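Local coordinates for protein fructose-bisphosphate aldolase (Thermus caldophilus, PDB 2FJK) that belongs to the class II fructose-bisphosphate aldolases, a TIM-barrel family, and holds 1,3-dihydroxyacetonephosphate in a pocket of the barrel, at residues A21-N26 / K249-T254; E38-P43 / V291-M296; A167-V172 / P202-L207. All blocks are in the same frame, centred on the assembly; numbering follows the deposited sequence.

Interaction 1: A21-N26 / K249-T254; sequences AFNTNN and KINTDT. With 13P (1,3-dihydroxyacetonephosphate), chain E.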
loop_
_atom_site.group_PDB
_atom_site.type_symbol
_atom_site.label_atom_id
_atom_site.label_comp_id
_atom_site.label_asym_id
_atom_site.label_seq_id
_atom_site.Cartn_x
_atom_site.Cartn_y
_atom_site.Cartn_z
ATOM N N ALA A 21 21.043 -6.627 12.061
ATOM C CA ALA A 21 19.624 -6.957 12.093
ATOM C C ALA A 21 19.209 -6.297 13.397
ATOM O O ALA A 21 19.856 -6.494 14.429
ATOM C CB ALA A 21 19.408 -8.476 12.155
ATOM N N PHE A 22 18.157 -5.489 13.349
ATOM C CA PHE A 22 17.709 -4.789 14.537
ATOM C C PHE A 22 16.234 -5.011 14.816
ATOM O O PHE A 22 15.386 -4.850 13.931
ATOM C CB PHE A 22 17.993 -3.293 14.401
ATOM C CG PHE A 22 19.428 -2.975 14.083
ATOM C CD1 PHE A 22 19.897 -3.039 12.774
ATOM C CD2 PHE A 22 20.315 -2.620 15.094
ATOM C CE1 PHE A 22 21.229 -2.752 12.472
ATOM C CE2 PHE A 22 21.652 -2.333 14.806
ATOM C CZ PHE A 22 22.109 -2.400 13.489
ATOM N N ASN A 23 15.935 -5.376 16.057
ATOM C CA ASN A 23 14.564 -5.640 16.471
ATOM C C ASN A 23 13.787 -4.354 16.623
ATOM O O ASN A 23 14.313 -3.357 17.109
ATOM C CB ASN A 23 14.553 -6.421 17.787
ATOM C CG ASN A 23 15.018 -7.831 17.606
ATOM O OD1 ASN A 23 14.237 -8.718 17.240
ATOM N ND2 ASN A 23 16.303 -8.054 17.833
ATOM N N THR A 24 12.531 -4.391 16.187
ATOM C CA THR A 24 11.648 -3.233 16.254
ATOM C C THR A 24 10.316 -3.686 16.796
ATOM O O THR A 24 9.905 -4.814 16.553
ATOM C CB THR A 24 11.330 -2.649 14.879
ATOM O OG1 THR A 24 12.517 -2.584 14.089
ATOM C CG2 THR A 24 10.727 -1.265 15.040
ATOM N N ASN A 25 9.628 -2.789 17.484
ATOM C CA ASN A 25 8.322 -3.093 18.037
ATOM C C ASN A 25 7.295 -1.987 17.763
ATOM O O ASN A 25 6.107 -2.169 18.002
ATOM C CB ASN A 25 8.455 -3.377 19.535
ATOM C CG ASN A 25 8.930 -4.799 19.803
ATOM O OD1 ASN A 25 8.130 -5.728 19.821
ATOM N ND2 ASN A 25 10.238 -4.975 19.980
ATOM N N ASN A 26 7.749 -0.848 17.244
ATOM C CA ASN A 26 6.822 0.231 16.930
ATOM C C ASN A 26 7.382 1.201 15.892
ATOM O O ASN A 26 8.359 0.893 15.188
ATOM C CB ASN A 26 6.402 0.984 18.209
ATOM C CG ASN A 26 7.549 1.732 18.867
ATOM O OD1 ASN A 26 8.657 1.785 18.346
ATOM N ND2 ASN A 26 7.279 2.323 20.019
ATOM N N LYS A 249 25.522 -11.784 9.456
ATOM C CA LYS A 249 24.352 -11.131 10.032
ATOM C C LYS A 249 24.432 -11.123 11.552
ATOM O O LYS A 249 24.616 -12.168 12.185
ATOM C CB LYS A 249 23.075 -11.844 9.596
ATOM C CG LYS A 249 21.862 -11.469 10.433
ATOM C CD LYS A 249 20.611 -12.202 9.970
ATOM C CE LYS A 249 19.444 -11.920 10.916
ATOM N NZ LYS A 249 18.170 -12.429 10.361
ATOM N N ILE A 250 24.276 -9.939 12.132
ATOM C CA ILE A 250 24.357 -9.784 13.572
ATOM C C ILE A 250 23.104 -9.129 14.142
ATOM O O ILE A 250 22.724 -8.020 13.751
ATOM C CB ILE A 250 25.587 -8.945 13.943
ATOM C CG1 ILE A 250 26.804 -9.468 13.178
ATOM C CG2 ILE A 250 25.846 -9.033 15.429
ATOM C CD1 ILE A 250 28.034 -8.625 13.346
ATOM N N ASN A 251 22.465 -9.825 15.076
ATOM C CA ASN A 251 21.250 -9.328 15.703
ATOM C C ASN A 251 21.522 -8.496 16.952
ATOM O O ASN A 251 22.342 -8.869 17.794
ATOM C CB ASN A 251 20.345 -10.502 16.057
ATOM C CG ASN A 251 19.326 -10.809 14.975
ATOM O OD1 ASN A 251 18.152 -10.435 15.087
ATOM N ND2 ASN A 251 19.764 -11.493 13.920
ATOM N N THR A 252 20.815 -7.373 17.066
ATOM C CA THR A 252 20.936 -6.465 18.214
ATOM C C THR A 252 19.545 -6.062 18.686
ATOM O O THR A 252 18.752 -5.529 17.908
ATOM C CB THR A 252 21.689 -5.171 17.847
ATOM O OG1 THR A 252 22.953 -5.506 17.278
ATOM C CG2 THR A 252 21.910 -4.303 19.092
ATOM N N ASP A 253 19.259 -6.296 19.964
ATOM C CA ASP A 253 17.949 -5.976 20.517
ATOM C C ASP A 253 18.073 -5.285 21.877
ATOM O O ASP A 253 17.638 -4.148 22.037
ATOM C CB ASP A 253 17.130 -7.272 20.633
ATOM C CG ASP A 253 15.724 -7.044 21.136
ATOM O OD1 ASP A 253 15.316 -5.879 21.294
ATOM O OD2 ASP A 253 15.018 -8.047 21.371
ATOM N N THR A 254 18.660 -5.981 22.849
ATOM C CA THR A 254 18.861 -5.440 24.191
ATOM C C THR A 254 19.467 -4.021 24.203
ATOM O O THR A 254 18.977 -3.139 24.911
ATOM C CB THR A 254 19.793 -6.360 25.028
ATOM O OG1 THR A 254 19.137 -7.607 25.288
ATOM C CG2 THR A 254 20.162 -5.696 26.346
HETATM P P 13P E . 20.143 -9.459 22.369
HETATM O O1P 13P E . 19.196 -9.567 23.660
HETATM O O2P 13P E . 21.602 -9.845 22.850
HETATM O O3P 13P E . 20.135 -7.989 21.850
HETATM O O1 13P E . 19.585 -10.464 21.247
HETATM C C1 13P E . 19.709 -10.095 19.876
HETATM C C2 13P E . 19.363 -11.338 19.094
HETATM O O2 13P E . 19.935 -12.392 19.359
HETATM C C3 13P E . 18.315 -11.298 17.983
HETATM O O3 13P E . 18.078 -12.608 17.478
HETATM O O HOH W 1 14.704 -3.242 20.249
#

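Interaction 2: E38-P43 / V291-M296; sequences EEMKSP and VVKSRM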
loop_
_atom_site.group_PDB
_atom_site.type_symbol
_atom_site.label_atom_id
_atom_site.label_comp_id
_atom_site.label_asym_id
_atom_site.label_seq_id
_atom_site.Cartn_x
_atom_site.Cartn_y
_atom_site.Cartn_z
ATOM N N GLU A 38 19.889 4.944 6.274
ATOM C CA GLU A 38 20.015 5.913 5.178
ATOM C C GLU A 38 21.333 6.645 5.407
ATOM O O GLU A 38 22.151 6.772 4.500
ATOM C CB GLU A 38 18.838 6.897 5.164
ATOM C CG GLU A 38 17.484 6.243 4.894
ATOM C CD GLU A 38 17.402 5.594 3.523
ATOM O OE1 GLU A 38 18.457 5.179 2.990
ATOM O OE2 GLU A 38 16.282 5.482 2.981
ATOM N N GLU A 39 21.534 7.136 6.626
ATOM C CA GLU A 39 22.805 7.764 6.957
ATOM C C GLU A 39 23.719 6.535 6.935
ATOM O O GLU A 39 23.240 5.409 7.061
ATOM C CB GLU A 39 22.765 8.364 8.366
ATOM C CG GLU A 39 21.860 9.572 8.504
ATOM C CD GLU A 39 21.883 10.171 9.902
ATOM O OE1 GLU A 39 22.974 10.239 10.510
ATOM O OE2 GLU A 39 20.810 10.587 10.383
HETATM N N MSE A 40 25.017 6.717 6.765
HETATM C CA MSE A 40 25.898 5.552 6.729
HETATM C C MSE A 40 25.735 4.746 5.445
HETATM O O MSE A 40 26.571 3.896 5.147
HETATM C CB MSE A 40 25.635 4.630 7.930
HETATM C CG MSE A 40 26.632 4.773 9.065
HETATM SE SE MSE A 40 26.460 6.434 9.995
HETATM C CE MSE A 40 27.398 7.582 8.743
ATOM N N LYS A 41 24.670 5.011 4.689
ATOM C CA LYS A 41 24.415 4.298 3.435
ATOM C C LYS A 41 24.689 2.813 3.637
ATOM O O LYS A 41 25.506 2.217 2.922
ATOM C CB LYS A 41 25.333 4.808 2.313
ATOM C CG LYS A 41 25.346 6.322 2.087
ATOM C CD LYS A 41 26.301 6.664 0.942
ATOM C CE LYS A 41 26.532 8.162 0.806
ATOM N NZ LYS A 41 25.309 8.894 0.378
ATOM N N SER A 42 24.010 2.213 4.608
ATOM C CA SER A 42 24.223 0.803 4.902
ATOM C C SER A 42 23.017 -0.094 4.674
ATOM O O SER A 42 21.873 0.334 4.823
ATOM C CB SER A 42 24.677 0.649 6.357
ATOM O OG SER A 42 24.733 -0.717 6.737
ATOM N N PRO A 43 23.258 -1.352 4.277
ATOM C CA PRO A 43 22.131 -2.262 4.066
ATOM C C PRO A 43 21.657 -2.543 5.487
ATOM O O PRO A 43 22.417 -2.326 6.421
ATOM C CB PRO A 43 22.787 -3.472 3.406
ATOM C CG PRO A 43 24.197 -3.450 3.977
ATOM C CD PRO A 43 24.541 -1.994 3.922
ATOM N N VAL A 291 22.725 4.369 18.508
ATOM C CA VAL A 291 23.218 3.040 18.839
ATOM C C VAL A 291 23.350 2.248 17.555
ATOM O O VAL A 291 24.378 1.612 17.305
ATOM C CB VAL A 291 22.257 2.281 19.792
ATOM C CG1 VAL A 291 22.633 0.793 19.835
ATOM C CG2 VAL A 291 22.332 2.883 21.185
ATOM N N VAL A 292 22.306 2.293 16.733
ATOM C CA VAL A 292 22.325 1.557 15.478
ATOM C C VAL A 292 23.515 1.976 14.612
ATOM O O VAL A 292 24.208 1.126 14.048
ATOM C CB VAL A 292 21.026 1.764 14.679
ATOM C CG1 VAL A 292 21.130 1.042 13.323
ATOM C CG2 VAL A 292 19.832 1.230 15.480
ATOM N N LYS A 293 23.744 3.280 14.515
ATOM C CA LYS A 293 24.848 3.807 13.720
ATOM C C LYS A 293 26.180 3.226 14.163
ATOM O O LYS A 293 26.890 2.631 13.353
ATOM C CB LYS A 293 24.877 5.342 13.794
ATOM C CG LYS A 293 23.822 6.002 12.918
ATOM C CD LYS A 293 23.660 7.483 13.207
ATOM C CE LYS A 293 24.950 8.261 12.999
ATOM N NZ LYS A 293 24.807 9.677 13.449
ATOM N N SER A 294 26.516 3.373 15.441
ATOM C CA SER A 294 27.787 2.835 15.925
ATOM C C SER A 294 27.847 1.327 15.662
ATOM O O SER A 294 28.903 0.776 15.336
ATOM C CB SER A 294 27.980 3.143 17.417
ATOM O OG SER A 294 26.965 2.581 18.224
ATOM N N ARG A 295 26.696 0.675 15.779
ATOM C CA ARG A 295 26.588 -0.759 15.537
ATOM C C ARG A 295 27.032 -1.050 14.103
ATOM O O ARG A 295 27.790 -1.989 13.844
ATOM C CB ARG A 295 25.136 -1.191 15.721
ATOM C CG ARG A 295 24.960 -2.600 16.184
ATOM C CD ARG A 295 25.654 -2.812 17.512
ATOM N NE ARG A 295 25.440 -4.171 17.968
ATOM C CZ ARG A 295 26.239 -4.816 18.805
ATOM N NH1 ARG A 295 27.327 -4.229 19.292
ATOM N NH2 ARG A 295 25.949 -6.057 19.142
HETATM N N MSE A 296 26.535 -0.243 13.169
HETATM C CA MSE A 296 26.891 -0.402 11.764
HETATM C C MSE A 296 28.381 -0.108 11.545
HETATM O O MSE A 296 28.995 -0.684 10.651
HETATM C CB MSE A 296 26.030 0.514 10.890
HETATM C CG MSE A 296 24.548 0.193 10.968
HETATM SE SE MSE A 296 23.430 1.478 10.073
HETATM C CE MSE A 296 23.242 2.786 11.433
#

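Interaction 3: A167-V172 / P202-L207; sequences ADYLAV and PAPLVL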
loop_
_atom_site.group_PDB
_atom_site.type_symbol
_atom_site.label_atom_id
_atom_site.label_comp_id
_atom_site.label_asym_id
_atom_site.label_seq_id
_atom_site.Cartn_x
_atom_site.Cartn_y
_atom_site.Cartn_z
ATOM N N ALA A 167 17.694 -24.322 3.849
ATOM C CA ALA A 167 17.974 -23.038 4.485
ATOM C C ALA A 167 19.037 -22.220 3.745
ATOM O O ALA A 167 19.938 -22.767 3.109
ATOM C CB ALA A 167 18.376 -23.246 5.941
ATOM N N ASP A 168 18.916 -20.902 3.850
ATOM C CA ASP A 168 19.811 -19.971 3.188
ATOM C C ASP A 168 20.889 -19.349 4.077
ATOM O O ASP A 168 21.931 -18.935 3.571
ATOM C CB ASP A 168 18.988 -18.833 2.569
ATOM C CG ASP A 168 17.858 -19.336 1.705
ATOM O OD1 ASP A 168 18.140 -19.849 0.608
ATOM O OD2 ASP A 168 16.689 -19.223 2.125
ATOM N N TYR A 169 20.659 -19.275 5.385
ATOM C CA TYR A 169 21.637 -18.620 6.258
ATOM C C TYR A 169 22.354 -19.467 7.309
ATOM O O TYR A 169 23.520 -19.811 7.137
ATOM C CB TYR A 169 20.981 -17.413 6.944
ATOM C CG TYR A 169 20.182 -16.551 5.996
ATOM C CD1 TYR A 169 20.688 -16.225 4.739
ATOM C CD2 TYR A 169 18.909 -16.078 6.339
ATOM C CE1 TYR A 169 19.960 -15.465 3.849
ATOM C CE2 TYR A 169 18.163 -15.305 5.444
ATOM C CZ TYR A 169 18.700 -15.007 4.200
ATOM O OH TYR A 169 18.002 -14.249 3.284
ATOM N N LEU A 170 21.658 -19.776 8.396
ATOM C CA LEU A 170 22.190 -20.569 9.511
ATOM C C LEU A 170 22.773 -19.753 10.657
ATOM O O LEU A 170 23.842 -19.165 10.545
ATOM C CB LEU A 170 23.252 -21.585 9.054
ATOM C CG LEU A 170 23.916 -22.310 10.241
ATOM C CD1 LEU A 170 22.861 -23.111 10.990
ATOM C CD2 LEU A 170 25.044 -23.221 9.773
ATOM N N ALA A 171 22.050 -19.739 11.768
ATOM C CA ALA A 171 22.475 -19.039 12.970
ATOM C C ALA A 171 23.296 -20.055 13.772
ATOM O O ALA A 171 22.858 -21.190 13.975
ATOM C CB ALA A 171 21.252 -18.589 13.762
ATOM N N VAL A 172 24.483 -19.664 14.218
ATOM C CA VAL A 172 25.326 -20.592 14.964
ATOM C C VAL A 172 25.448 -20.290 16.450
ATOM O O VAL A 172 25.315 -19.145 16.884
ATOM C CB VAL A 172 26.746 -20.658 14.356
ATOM C CG1 VAL A 172 26.650 -21.031 12.881
ATOM C CG2 VAL A 172 27.460 -19.323 14.532
ATOM N N PRO A 202 29.358 -22.718 3.529
ATOM C CA PRO A 202 29.584 -21.519 2.713
ATOM C C PRO A 202 28.502 -20.450 2.865
ATOM O O PRO A 202 28.788 -19.258 2.783
ATOM C CB PRO A 202 29.657 -22.082 1.299
ATOM C CG PRO A 202 28.690 -23.221 1.360
ATOM C CD PRO A 202 29.032 -23.876 2.677
ATOM N N ALA A 203 27.265 -20.878 3.093
ATOM C CA ALA A 203 26.147 -19.953 3.260
ATOM C C ALA A 203 26.465 -18.898 4.313
ATOM O O ALA A 203 27.313 -19.103 5.172
ATOM C CB ALA A 203 24.904 -20.716 3.652
ATOM N N PRO A 204 25.803 -17.735 4.245
ATOM C CA PRO A 204 26.097 -16.717 5.256
ATOM C C PRO A 204 25.748 -17.171 6.674
ATOM O O PRO A 204 24.743 -17.843 6.886
ATOM C CB PRO A 204 25.282 -15.508 4.787
ATOM C CG PRO A 204 24.257 -16.077 3.871
ATOM C CD PRO A 204 24.958 -17.192 3.171
ATOM N N LEU A 205 26.599 -16.823 7.634
ATOM C CA LEU A 205 26.379 -17.192 9.032
ATOM C C LEU A 205 25.706 -16.085 9.815
ATOM O O LEU A 205 25.878 -14.907 9.507
ATOM C CB LEU A 205 27.704 -17.549 9.706
ATOM C CG LEU A 205 28.482 -18.716 9.097
ATOM C CD1 LEU A 205 29.773 -18.960 9.862
ATOM C CD2 LEU A 205 27.629 -19.975 9.070
ATOM N N VAL A 206 24.963 -16.474 10.847
ATOM C CA VAL A 206 24.225 -15.523 11.671
ATOM C C VAL A 206 24.535 -15.607 13.158
ATOM O O VAL A 206 24.587 -16.694 13.737
ATOM C CB VAL A 206 22.717 -15.723 11.484
ATOM C CG1 VAL A 206 21.951 -14.572 12.133
ATOM C CG2 VAL A 206 22.410 -15.845 10.009
ATOM N N LEU A 207 24.713 -14.444 13.777
ATOM C CA LEU A 207 25.030 -14.370 15.194
ATOM C C LEU A 207 23.963 -13.632 16.004
ATOM O O LEU A 207 23.807 -12.423 15.874
ATOM C CB LEU A 207 26.377 -13.664 15.376
ATOM C CG LEU A 207 27.003 -13.667 16.769
ATOM C CD1 LEU A 207 27.296 -15.105 17.180
ATOM C CD2 LEU A 207 28.282 -12.843 16.755
HETATM O O HOH W 2 23.482 -17.082 16.448
#

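Interaction 1: A21-N26 / K249-T254
Ala21 and Asn251 face each other where strands 19-23 and 247-252 run side by side in parallel, their short axes 20° apart. This is the tight part. Ala21 N gives a nearly straight bond to Ile250 O (2.8 Å), and Ala21 O takes Thr252 N at 2.9 Å. Ala21 CB is flanked by Asn251 ND2 at 3.5 Å and by the CE of Lys249, whose extended chain passes it on the way to Glu130 and His78. On the other face of the sheet Phe22 and Thr252 lie alongside each other, pointing the same way, with Thr252 CB oblique to the ring. Thr252 OG1 is hydrogen-bonded to Arg295 NE.

Toward residue 253 the backbone pairing loosens. The bond from Asn23 N to Thr252 O is weak, at 3.4 Å, and beyond it a water joins Asn23 O to Asp253 OD1. The side chains stay close: Asn23 ND2 comes to 3.0 Å from Asp253 CB, near but not bonded, with amide and carboxylate planes 33° apart. Asp253 is partly exposed. Its CG, anti to the backbone N (chi1 -177°), lays the carboxylate beside Asn23, OD1 on the water and OD2 in a salt bridge with Arg257.

1,3-dihydroxyacetonephosphate lies beside this end of the strand. One phosphate oxygen, O3P, is gripped by Asp253 N (2.7 Å) and Thr254 N, while Thr254 OG1 donates to O1P at a very short 2.5 Å. A phosphate held by backbone amides where a strand's C-terminal end passes into helix 254-270 is characteristic of the TIM-barrel ligand pocket.

Interaction 2: E38-P43 / V291-M296
A turn that fits a Schellman motif at the end of helix 27-38, with Lys41 at positive phi (43°), carries Glu39, Met40 and then Ser42 against Lys293 and Met296 of helix 277-299. Both methionines are modelled as selenomethionine. Lys293 meets both Glu39 and Met40: its chain, bent at chi3, crosses Met40 at about a right angle, so that Met40 SE lies 3.8 Å from Lys293 CE and 4.0 Å from Lys293 CG. The ammonium end then turns to the carboxylate of Glu39, where OE1 and Lys293 NZ form a salt bridge at a rather long 3.5 Å. Glu39 has a second charged partner, Lys289, which meets OE2 one helical turn earlier on the same helix, so the carboxylate is shared between two lysines.

Deeper in, the contact becomes apolar. Met296 SE rests 4.0 Å from Ser42 CB and 4.4 Å from Met40 CB, while Ser42 OG is hydrogen-bonded with Ser301. Ala36 of helix 27-38 touches both Lys293 and Met296, continuing the contact along the helix. The last helix, 277-299, thus packs on the helix-to-strand loop that leads from helix 27-38 into strand 44-47, in the outer layer of a TIM barrel.

Interaction 3: A167-V172 / P202-L207
Tyr169 meets Pro204 and Val206 where the chain enters strand 171-172 beside strand 205-207. Its CB lies 3.7 Å from Val206 CG2. From there, with CG anti to the carbonyl carbon (chi1 -46°), the side chain crosses Pro204 obliquely, and its edge atom CD1 meets Pro204 CG at 3.7 Å, near the plane of the ring. Asp168 CB lies over one ring face, offset toward the rim. At the tip the hydroxyl is hydrogen-bonded with Thr128 OG1 and Thr4 O, which anchors the tyrosine beyond the two segments. The approach of the Tyr169 and Pro204 carbonyl oxygens is implausibly short and is best treated as doubtful.

Further along, the backbone N and O of Val206 are both bonded to the 167-172 segment: Val206 N to Leu170 O at 2.9 Å, and Val172 N to Val206 O at 3.0 Å. A water also spans Val206 O and Val172 O. Ala171 CB lies 3.9 Å from Val206 CB, while Leu205 CD2 packs on Leu170 and, at 4.1 Å, on Val172 CG1. Strand 171-172 is short and weakly bonded, and the touching parts diverge by 47°; still, the bonding pattern is that of a parallel bridge and, with helix 191-200 between in sequence, consistent with a beta-alpha-beta unit of the TIM barrel.

How the interactions relate
Interactions 1 and 3 belong to the buried barrel wall; interaction 2 is partly buried, in the helical layer outside it. Strands 247-252 and 205-207 are neighbours, and Leu207 makes probable backbone hydrogen bonds with Lys249 and Asn251, so the two contacts lie side by side in the wall. Interaction 2 reaches interaction 1 through helix 277-299: Arg295 NE is 2.9 Å from Thr252 OG1, a probable hydrogen bond, and Val292 packs on Phe22. Interactions 2 and 3 do not touch. Both wall contacts have backbone bonds, to which interaction 3 adds apolar side chains, and interaction 1 alone holds the ligand directly. Interaction 2 relies on selenium, methylene and charged groups instead.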